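Local atomic coordinates of periplasmic solute binding protein (Pectobacterium atrosepticum, PDB entry 4RY1), a protein that probably binds a sugar in the periplasm and delivers it to an ABC-type transporter. Residues P219-R222 / Y223-S226; Q375-T378 / T379-K383; D396-L399 / S400-R404. All blocks are in the same frame, centred on the assembly; numbering follows the deposited sequence.

Interaction 1 (P219-R222 / Y223-S226); sequences PDQR and YFSS
D220 caps the short helix 221-225 by accepting from Y223. The bond from Y223 N to D220 OD1 is 2.9 Å long and meets the oxygen nearly along its C-O axis. D220 CG sits between its own N and carbonyl carbon (chi1 73°), which brings OD1 to the N-H of Y223. This is an N-cap. The carbonyl of D220 serves too, accepting from F224 N at 3.3 Å within its carbonyl plane.

One residue on, Q221 O takes two donors from S225. S225 N and S225 OG reach it from opposite faces of its plane, with OG at 2.8 Å from Q221 O. S225 OG also bonds Y386 OH. At the far end S226 OG donates to Y223 O.

P219 covers the aromatic side. Its CB lies over one face of the Y223 ring, 3.6 Å from the centroid, a CH-pi contact. Its CG meets F224 CZ at 3.6 Å.

Q221 N, a first-turn donor, is taken by D385 OD2. Q221 OE1 bonds Q382 NE2 and Q221 NE2 donates to G164 O, while R222 NE donates to D385 O. The turn is thus hydrogen-bonded to helix 371-385, and D220 and Q221 pack on helix 199-214.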
# COMPACT_ATOMS: atom_id res chain seq x y z
N PRO A 219 -20.25 -0.84 -2.28
CA PRO A 219 -20.96 -1.94 -2.92
C PRO A 219 -20.51 -3.29 -2.40
O PRO A 219 -19.41 -3.41 -1.87
CB PRO A 219 -20.56 -1.83 -4.39
CG PRO A 219 -19.92 -0.49 -4.54
CD PRO A 219 -19.27 -0.24 -3.20
N ASP A 220 -21.36 -4.29 -2.58
CA ASP A 220 -21.05 -5.64 -2.12
C ASP A 220 -20.21 -6.41 -3.14
O ASP A 220 -19.84 -5.88 -4.19
CB ASP A 220 -22.34 -6.38 -1.71
CG ASP A 220 -23.20 -6.78 -2.89
OD1 ASP A 220 -22.81 -6.60 -4.05
OD2 ASP A 220 -24.31 -7.29 -2.62
N GLN A 221 -19.89 -7.65 -2.81
CA GLN A 221 -19.00 -8.42 -3.68
C GLN A 221 -19.71 -8.92 -4.95
O GLN A 221 -19.05 -9.23 -5.95
CB GLN A 221 -18.34 -9.57 -2.94
CG GLN A 221 -17.32 -9.08 -1.93
CD GLN A 221 -16.04 -8.70 -2.62
OE1 GLN A 221 -15.34 -9.57 -3.13
NE2 GLN A 221 -15.74 -7.41 -2.67
N ARG A 222 -21.04 -9.00 -4.92
CA ARG A 222 -21.82 -9.30 -6.13
C ARG A 222 -21.63 -8.18 -7.17
O ARG A 222 -21.39 -8.43 -8.36
CB ARG A 222 -23.31 -9.46 -5.83
CG ARG A 222 -23.66 -10.65 -4.93
CD ARG A 222 -25.15 -10.68 -4.72
NE ARG A 222 -25.67 -11.86 -4.04
CZ ARG A 222 -26.04 -13.00 -4.64
NH1 ARG A 222 -25.90 -13.19 -5.95
NH2 ARG A 222 -26.53 -13.97 -3.89
N TYR A 223 -21.67 -6.95 -6.69
CA TYR A 223 -21.45 -5.77 -7.55
C TYR A 223 -20.07 -5.87 -8.20
O TYR A 223 -19.92 -5.76 -9.40
CB TYR A 223 -21.59 -4.49 -6.73
CG TYR A 223 -21.24 -3.21 -7.43
CD1 TYR A 223 -19.91 -2.83 -7.58
CD2 TYR A 223 -22.21 -2.33 -7.85
CE1 TYR A 223 -19.56 -1.62 -8.17
CE2 TYR A 223 -21.88 -1.12 -8.44
CZ TYR A 223 -20.54 -0.76 -8.60
OH TYR A 223 -20.17 0.45 -9.17
N PHE A 224 -19.04 -6.07 -7.39
CA PHE A 224 -17.68 -6.08 -7.94
C PHE A 224 -17.45 -7.27 -8.87
O PHE A 224 -16.79 -7.14 -9.91
CB PHE A 224 -16.61 -5.93 -6.85
CG PHE A 224 -16.59 -4.54 -6.30
CD1 PHE A 224 -16.09 -3.49 -7.07
CD2 PHE A 224 -17.14 -4.25 -5.06
CE1 PHE A 224 -16.13 -2.19 -6.60
CE2 PHE A 224 -17.16 -2.95 -4.58
CZ PHE A 224 -16.68 -1.91 -5.36
N SER A 225 -18.06 -8.41 -8.54
CA SER A 225 -17.93 -9.59 -9.39
C SER A 225 -18.49 -9.36 -10.77
O SER A 225 -18.01 -9.98 -11.73
CB SER A 225 -18.59 -10.78 -8.75
OG SER A 225 -17.88 -11.18 -7.58
N SER A 226 -19.47 -8.46 -10.88
CA SER A 226 -20.11 -8.15 -12.17
C SER A 226 -19.13 -7.52 -13.15
O SER A 226 -19.40 -7.47 -14.34
CB SER A 226 -21.38 -7.29 -12.03
OG SER A 226 -21.08 -5.92 -11.82

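Interaction 2 (Q375-T378 / T379-K383); sequences QLWT and TSLQK
Q375 to Q382 form regular alpha helix, with i to i+4 bonds such as T379 N to Q375 O at 2.8 Å and L381 N to W377 O at 2.9 Å. Two hydroxyls fold back onto this ladder. S380 OG stands anti to its carbonyl carbon (chi1 -64°) and donates to L376 O at 2.7 Å. S380 N binds the same oxygen from the opposite face of the carbonyl plane, so L376 O is gripped twice by one residue. T379 OG1 lies 2.9 Å from Q375 O and 3.1 Å from L376 O, and which of the two takes its proton is not settled.

The apolar contact is L381 on W377. The leucine reaches over one face of the indole with both methyls. CD2 is 3.9 Å from the centroid of the six-membered ring and 10° off its normal, a CH-pi contact. CD1 lies nearer the five-membered ring, 3.5 Å from W377 NE1. That nitrogen donates to V168 O. T378 and Q382 run side by side, pointing the same way, with T378 CG2 against Q382 NE2, which bonds Q221 OE1.

Helix 371-385 packs with two others, which also meet each other. W377 and L381 pack on helix 199-214 at F206, while L376 and W377 touch F398 of helix 391-409.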
# COMPACT_ATOMS: atom_id res chain seq x y z
N GLN A 375 -6.92 -13.53 1.06
CA GLN A 375 -7.88 -14.34 0.28
C GLN A 375 -8.94 -15.02 1.13
O GLN A 375 -10.10 -15.08 0.73
CB GLN A 375 -7.15 -15.35 -0.61
CG GLN A 375 -6.51 -14.67 -1.81
CD GLN A 375 -7.48 -13.76 -2.57
OE1 GLN A 375 -8.53 -14.22 -3.04
NE2 GLN A 375 -7.14 -12.46 -2.68
N LEU A 376 -8.56 -15.43 2.33
CA LEU A 376 -9.52 -16.00 3.27
C LEU A 376 -10.57 -14.96 3.68
O LEU A 376 -11.76 -15.23 3.71
CB LEU A 376 -8.81 -16.57 4.50
CG LEU A 376 -9.71 -17.47 5.35
CD1 LEU A 376 -10.09 -18.74 4.61
CD2 LEU A 376 -9.05 -17.84 6.67
N TRP A 377 -10.10 -13.76 4.01
CA TRP A 377 -10.96 -12.60 4.26
C TRP A 377 -11.90 -12.34 3.08
O TRP A 377 -13.12 -12.21 3.24
CB TRP A 377 -10.09 -11.37 4.53
CG TRP A 377 -10.76 -10.04 4.50
CD1 TRP A 377 -10.63 -9.09 3.52
CD2 TRP A 377 -11.62 -9.45 5.50
NE1 TRP A 377 -11.36 -7.98 3.84
CE2 TRP A 377 -11.98 -8.17 5.04
CE3 TRP A 377 -12.12 -9.90 6.73
CZ2 TRP A 377 -12.78 -7.31 5.77
CZ3 TRP A 377 -12.94 -9.05 7.45
CH2 TRP A 377 -13.28 -7.78 6.97
N THR A 378 -11.32 -12.29 1.89
CA THR A 378 -12.05 -11.96 0.66
C THR A 378 -13.16 -12.98 0.38
O THR A 378 -14.33 -12.61 0.15
CB THR A 378 -11.07 -11.85 -0.52
OG1 THR A 378 -10.15 -10.78 -0.25
CG2 THR A 378 -11.80 -11.60 -1.83
N THR A 379 -12.80 -14.25 0.46
CA THR A 379 -13.77 -15.34 0.28
C THR A 379 -14.84 -15.34 1.39
O THR A 379 -16.01 -15.65 1.14
CB THR A 379 -13.08 -16.69 0.08
OG1 THR A 379 -12.27 -17.01 1.21
CG2 THR A 379 -12.22 -16.67 -1.16
N SER A 380 -14.44 -14.97 2.60
CA SER A 380 -15.41 -14.86 3.71
C SER A 380 -16.43 -13.78 3.43
O SER A 380 -17.62 -13.97 3.67
CB SER A 380 -14.71 -14.56 5.03
OG SER A 380 -13.86 -15.62 5.40
N LEU A 381 -15.97 -12.63 2.93
CA LEU A 381 -16.91 -11.55 2.55
C LEU A 381 -17.88 -12.00 1.45
O LEU A 381 -19.06 -11.66 1.48
CB LEU A 381 -16.17 -10.30 2.07
CG LEU A 381 -15.20 -9.72 3.10
CD1 LEU A 381 -14.61 -8.45 2.52
CD2 LEU A 381 -15.80 -9.48 4.48
N GLN A 382 -17.36 -12.77 0.50
CA GLN A 382 -18.15 -13.33 -0.59
C GLN A 382 -19.21 -14.30 -0.05
O GLN A 382 -20.34 -14.26 -0.47
CB GLN A 382 -17.25 -13.92 -1.67
CG GLN A 382 -16.53 -12.80 -2.40
CD GLN A 382 -15.33 -13.21 -3.22
OE1 GLN A 382 -14.99 -14.39 -3.33
NE2 GLN A 382 -14.68 -12.21 -3.83
N LYS A 383 -18.84 -15.12 0.91
CA LYS A 383 -19.81 -16.00 1.57
C LYS A 383 -20.98 -15.20 2.16
O LYS A 383 -22.16 -15.58 1.99
CB LYS A 383 -19.12 -16.83 2.65
CG LYS A 383 -18.56 -18.14 2.12
CD LYS A 383 -17.46 -18.78 2.98
CE LYS A 383 -17.42 -18.27 4.41
NZ LYS A 383 -16.52 -19.06 5.29

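Interaction 3 (D396-L399 / S400-R404); sequences DDFL and SGANR
D397 and S400 meet through two waters, and both aspartates here are also held by salt bridges. D397 OD2 pairs with K393, and D396 OD2 pairs with R203 of helix 199-214. Water 1 donates to D397 OD1 and lies 2.6 Å from S400 OG. Water 2 donates to the backbone oxygen D397 O at 2.8 Å and also bonds S400 OG. It accepts a weak bond from R404 NH2, at the edge of the guanidinium and in its plane. S400 OG sits between its own N and carbonyl carbon (chi1 50°), and this turns the hydroxyl back toward D397 and both waters. One face of the R404 guanidinium is met near its rim by S400 O and G401 CA. The usual helical bonds run alongside, among them A402 N to F398 O at 2.8 Å.

Packing takes over on other sides of the helix. A402 CB lies over one face of the F398 ring, 4.2 Å from the centroid, in a CH-pi contact. The side chains of L399 and N403 cross at an angle, with L399 CD1 3.5 Å from N403 ND2. The other end of that amide, N403 OD1, accepts from I195 N of strand 194-195.

The chemistry divides the helix. F398 and A402 are buried, with F398 edge-to-face on F206. The water-linked side joins a carboxylate, a hydroxyl, a backbone oxygen and, weakly, a guanidinium. The charge of D397 is probably offset by K393, with the waters adding to it.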
# COMPACT_ATOMS: atom_id res chain seq x y z
N ASP A 396 -16.11 -16.76 12.88
CA ASP A 396 -15.42 -17.80 13.64
C ASP A 396 -14.56 -18.69 12.71
O ASP A 396 -13.47 -19.11 13.08
CB ASP A 396 -16.41 -18.68 14.41
CG ASP A 396 -17.22 -17.92 15.46
OD1 ASP A 396 -17.01 -16.72 15.73
OD2 ASP A 396 -18.13 -18.56 16.04
N ASP A 397 -15.08 -19.01 11.53
CA ASP A 397 -14.34 -19.81 10.55
C ASP A 397 -13.13 -19.05 10.01
O ASP A 397 -12.07 -19.64 9.76
CB ASP A 397 -15.21 -20.27 9.39
CG ASP A 397 -16.25 -21.31 9.80
OD1 ASP A 397 -16.31 -21.70 10.99
OD2 ASP A 397 -17.00 -21.76 8.91
N PHE A 398 -13.30 -17.75 9.82
CA PHE A 398 -12.17 -16.91 9.41
C PHE A 398 -11.08 -16.99 10.49
O PHE A 398 -9.91 -17.20 10.19
CB PHE A 398 -12.57 -15.46 9.15
CG PHE A 398 -11.39 -14.54 8.95
CD1 PHE A 398 -10.74 -14.46 7.72
CD2 PHE A 398 -10.90 -13.80 10.01
CE1 PHE A 398 -9.63 -13.64 7.55
CE2 PHE A 398 -9.79 -12.99 9.84
CZ PHE A 398 -9.16 -12.90 8.61
N LEU A 399 -11.48 -16.85 11.75
CA LEU A 399 -10.51 -16.89 12.85
C LEU A 399 -9.69 -18.19 12.89
O LEU A 399 -8.47 -18.14 13.00
CB LEU A 399 -11.23 -16.66 14.17
CG LEU A 399 -10.37 -16.80 15.43
CD1 LEU A 399 -9.19 -15.85 15.40
CD2 LEU A 399 -11.25 -16.55 16.65
N SER A 400 -10.35 -19.33 12.82
CA SER A 400 -9.64 -20.62 12.84
C SER A 400 -8.73 -20.80 11.62
O SER A 400 -7.59 -21.23 11.74
CB SER A 400 -10.63 -21.80 12.99
OG SER A 400 -11.68 -21.72 12.05
N GLY A 401 -9.23 -20.44 10.44
CA GLY A 401 -8.42 -20.59 9.21
C GLY A 401 -7.24 -19.62 9.18
O GLY A 401 -6.12 -19.97 8.76
N ALA A 402 -7.50 -18.40 9.62
CA ALA A 402 -6.46 -17.36 9.71
C ALA A 402 -5.36 -17.84 10.66
O ALA A 402 -4.17 -17.72 10.35
CB ALA A 402 -7.04 -16.04 10.18
N ASN A 403 -5.76 -18.42 11.78
CA ASN A 403 -4.77 -18.90 12.76
C ASN A 403 -3.91 -20.05 12.20
O ASN A 403 -2.71 -20.08 12.44
CB ASN A 403 -5.42 -19.26 14.09
CG ASN A 403 -5.71 -18.04 14.94
OD1 ASN A 403 -5.12 -16.96 14.74
ND2 ASN A 403 -6.60 -18.19 15.92
N ARG A 404 -4.52 -20.95 11.43
CA ARG A 404 -3.75 -21.99 10.72
C ARG A 404 -2.73 -21.36 9.76
O ARG A 404 -1.59 -21.78 9.72
CB ARG A 404 -4.64 -22.99 9.96
CG ARG A 404 -5.50 -23.87 10.88
CD ARG A 404 -6.34 -24.89 10.13
NE ARG A 404 -7.55 -24.36 9.50
CZ ARG A 404 -8.70 -24.09 10.12
NH1 ARG A 404 -8.82 -24.25 11.43
NH2 ARG A 404 -9.74 -23.63 9.43
O HOH W 1 -13.83 -23.22 12.41
O HOH W 2 -12.08 -22.41 9.30

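How the interactions relate
All three interactions are local and follow in series along the chain. None closes a long loop, and none nests in or crosses another. Interaction 1 comes first, on the short helix 221-225 after helix 199-214. Interaction 2 lies far later, on helix 371-385, yet its centre is only 13 Å from that of interaction 1. Interaction 3 is on the next helix, 391-409, centred 12 Å from interaction 2. Interaction 2 touches both others, by Q221 OE1 to Q382 NE2 (2.8 Å, a probable hydrogen bond) and by L376 CD2 on A402 N (3.4 Å). Interactions 1 and 3 do not touch, and their nearest atoms are about 13 Å apart. Helix 199-214 contacts all three.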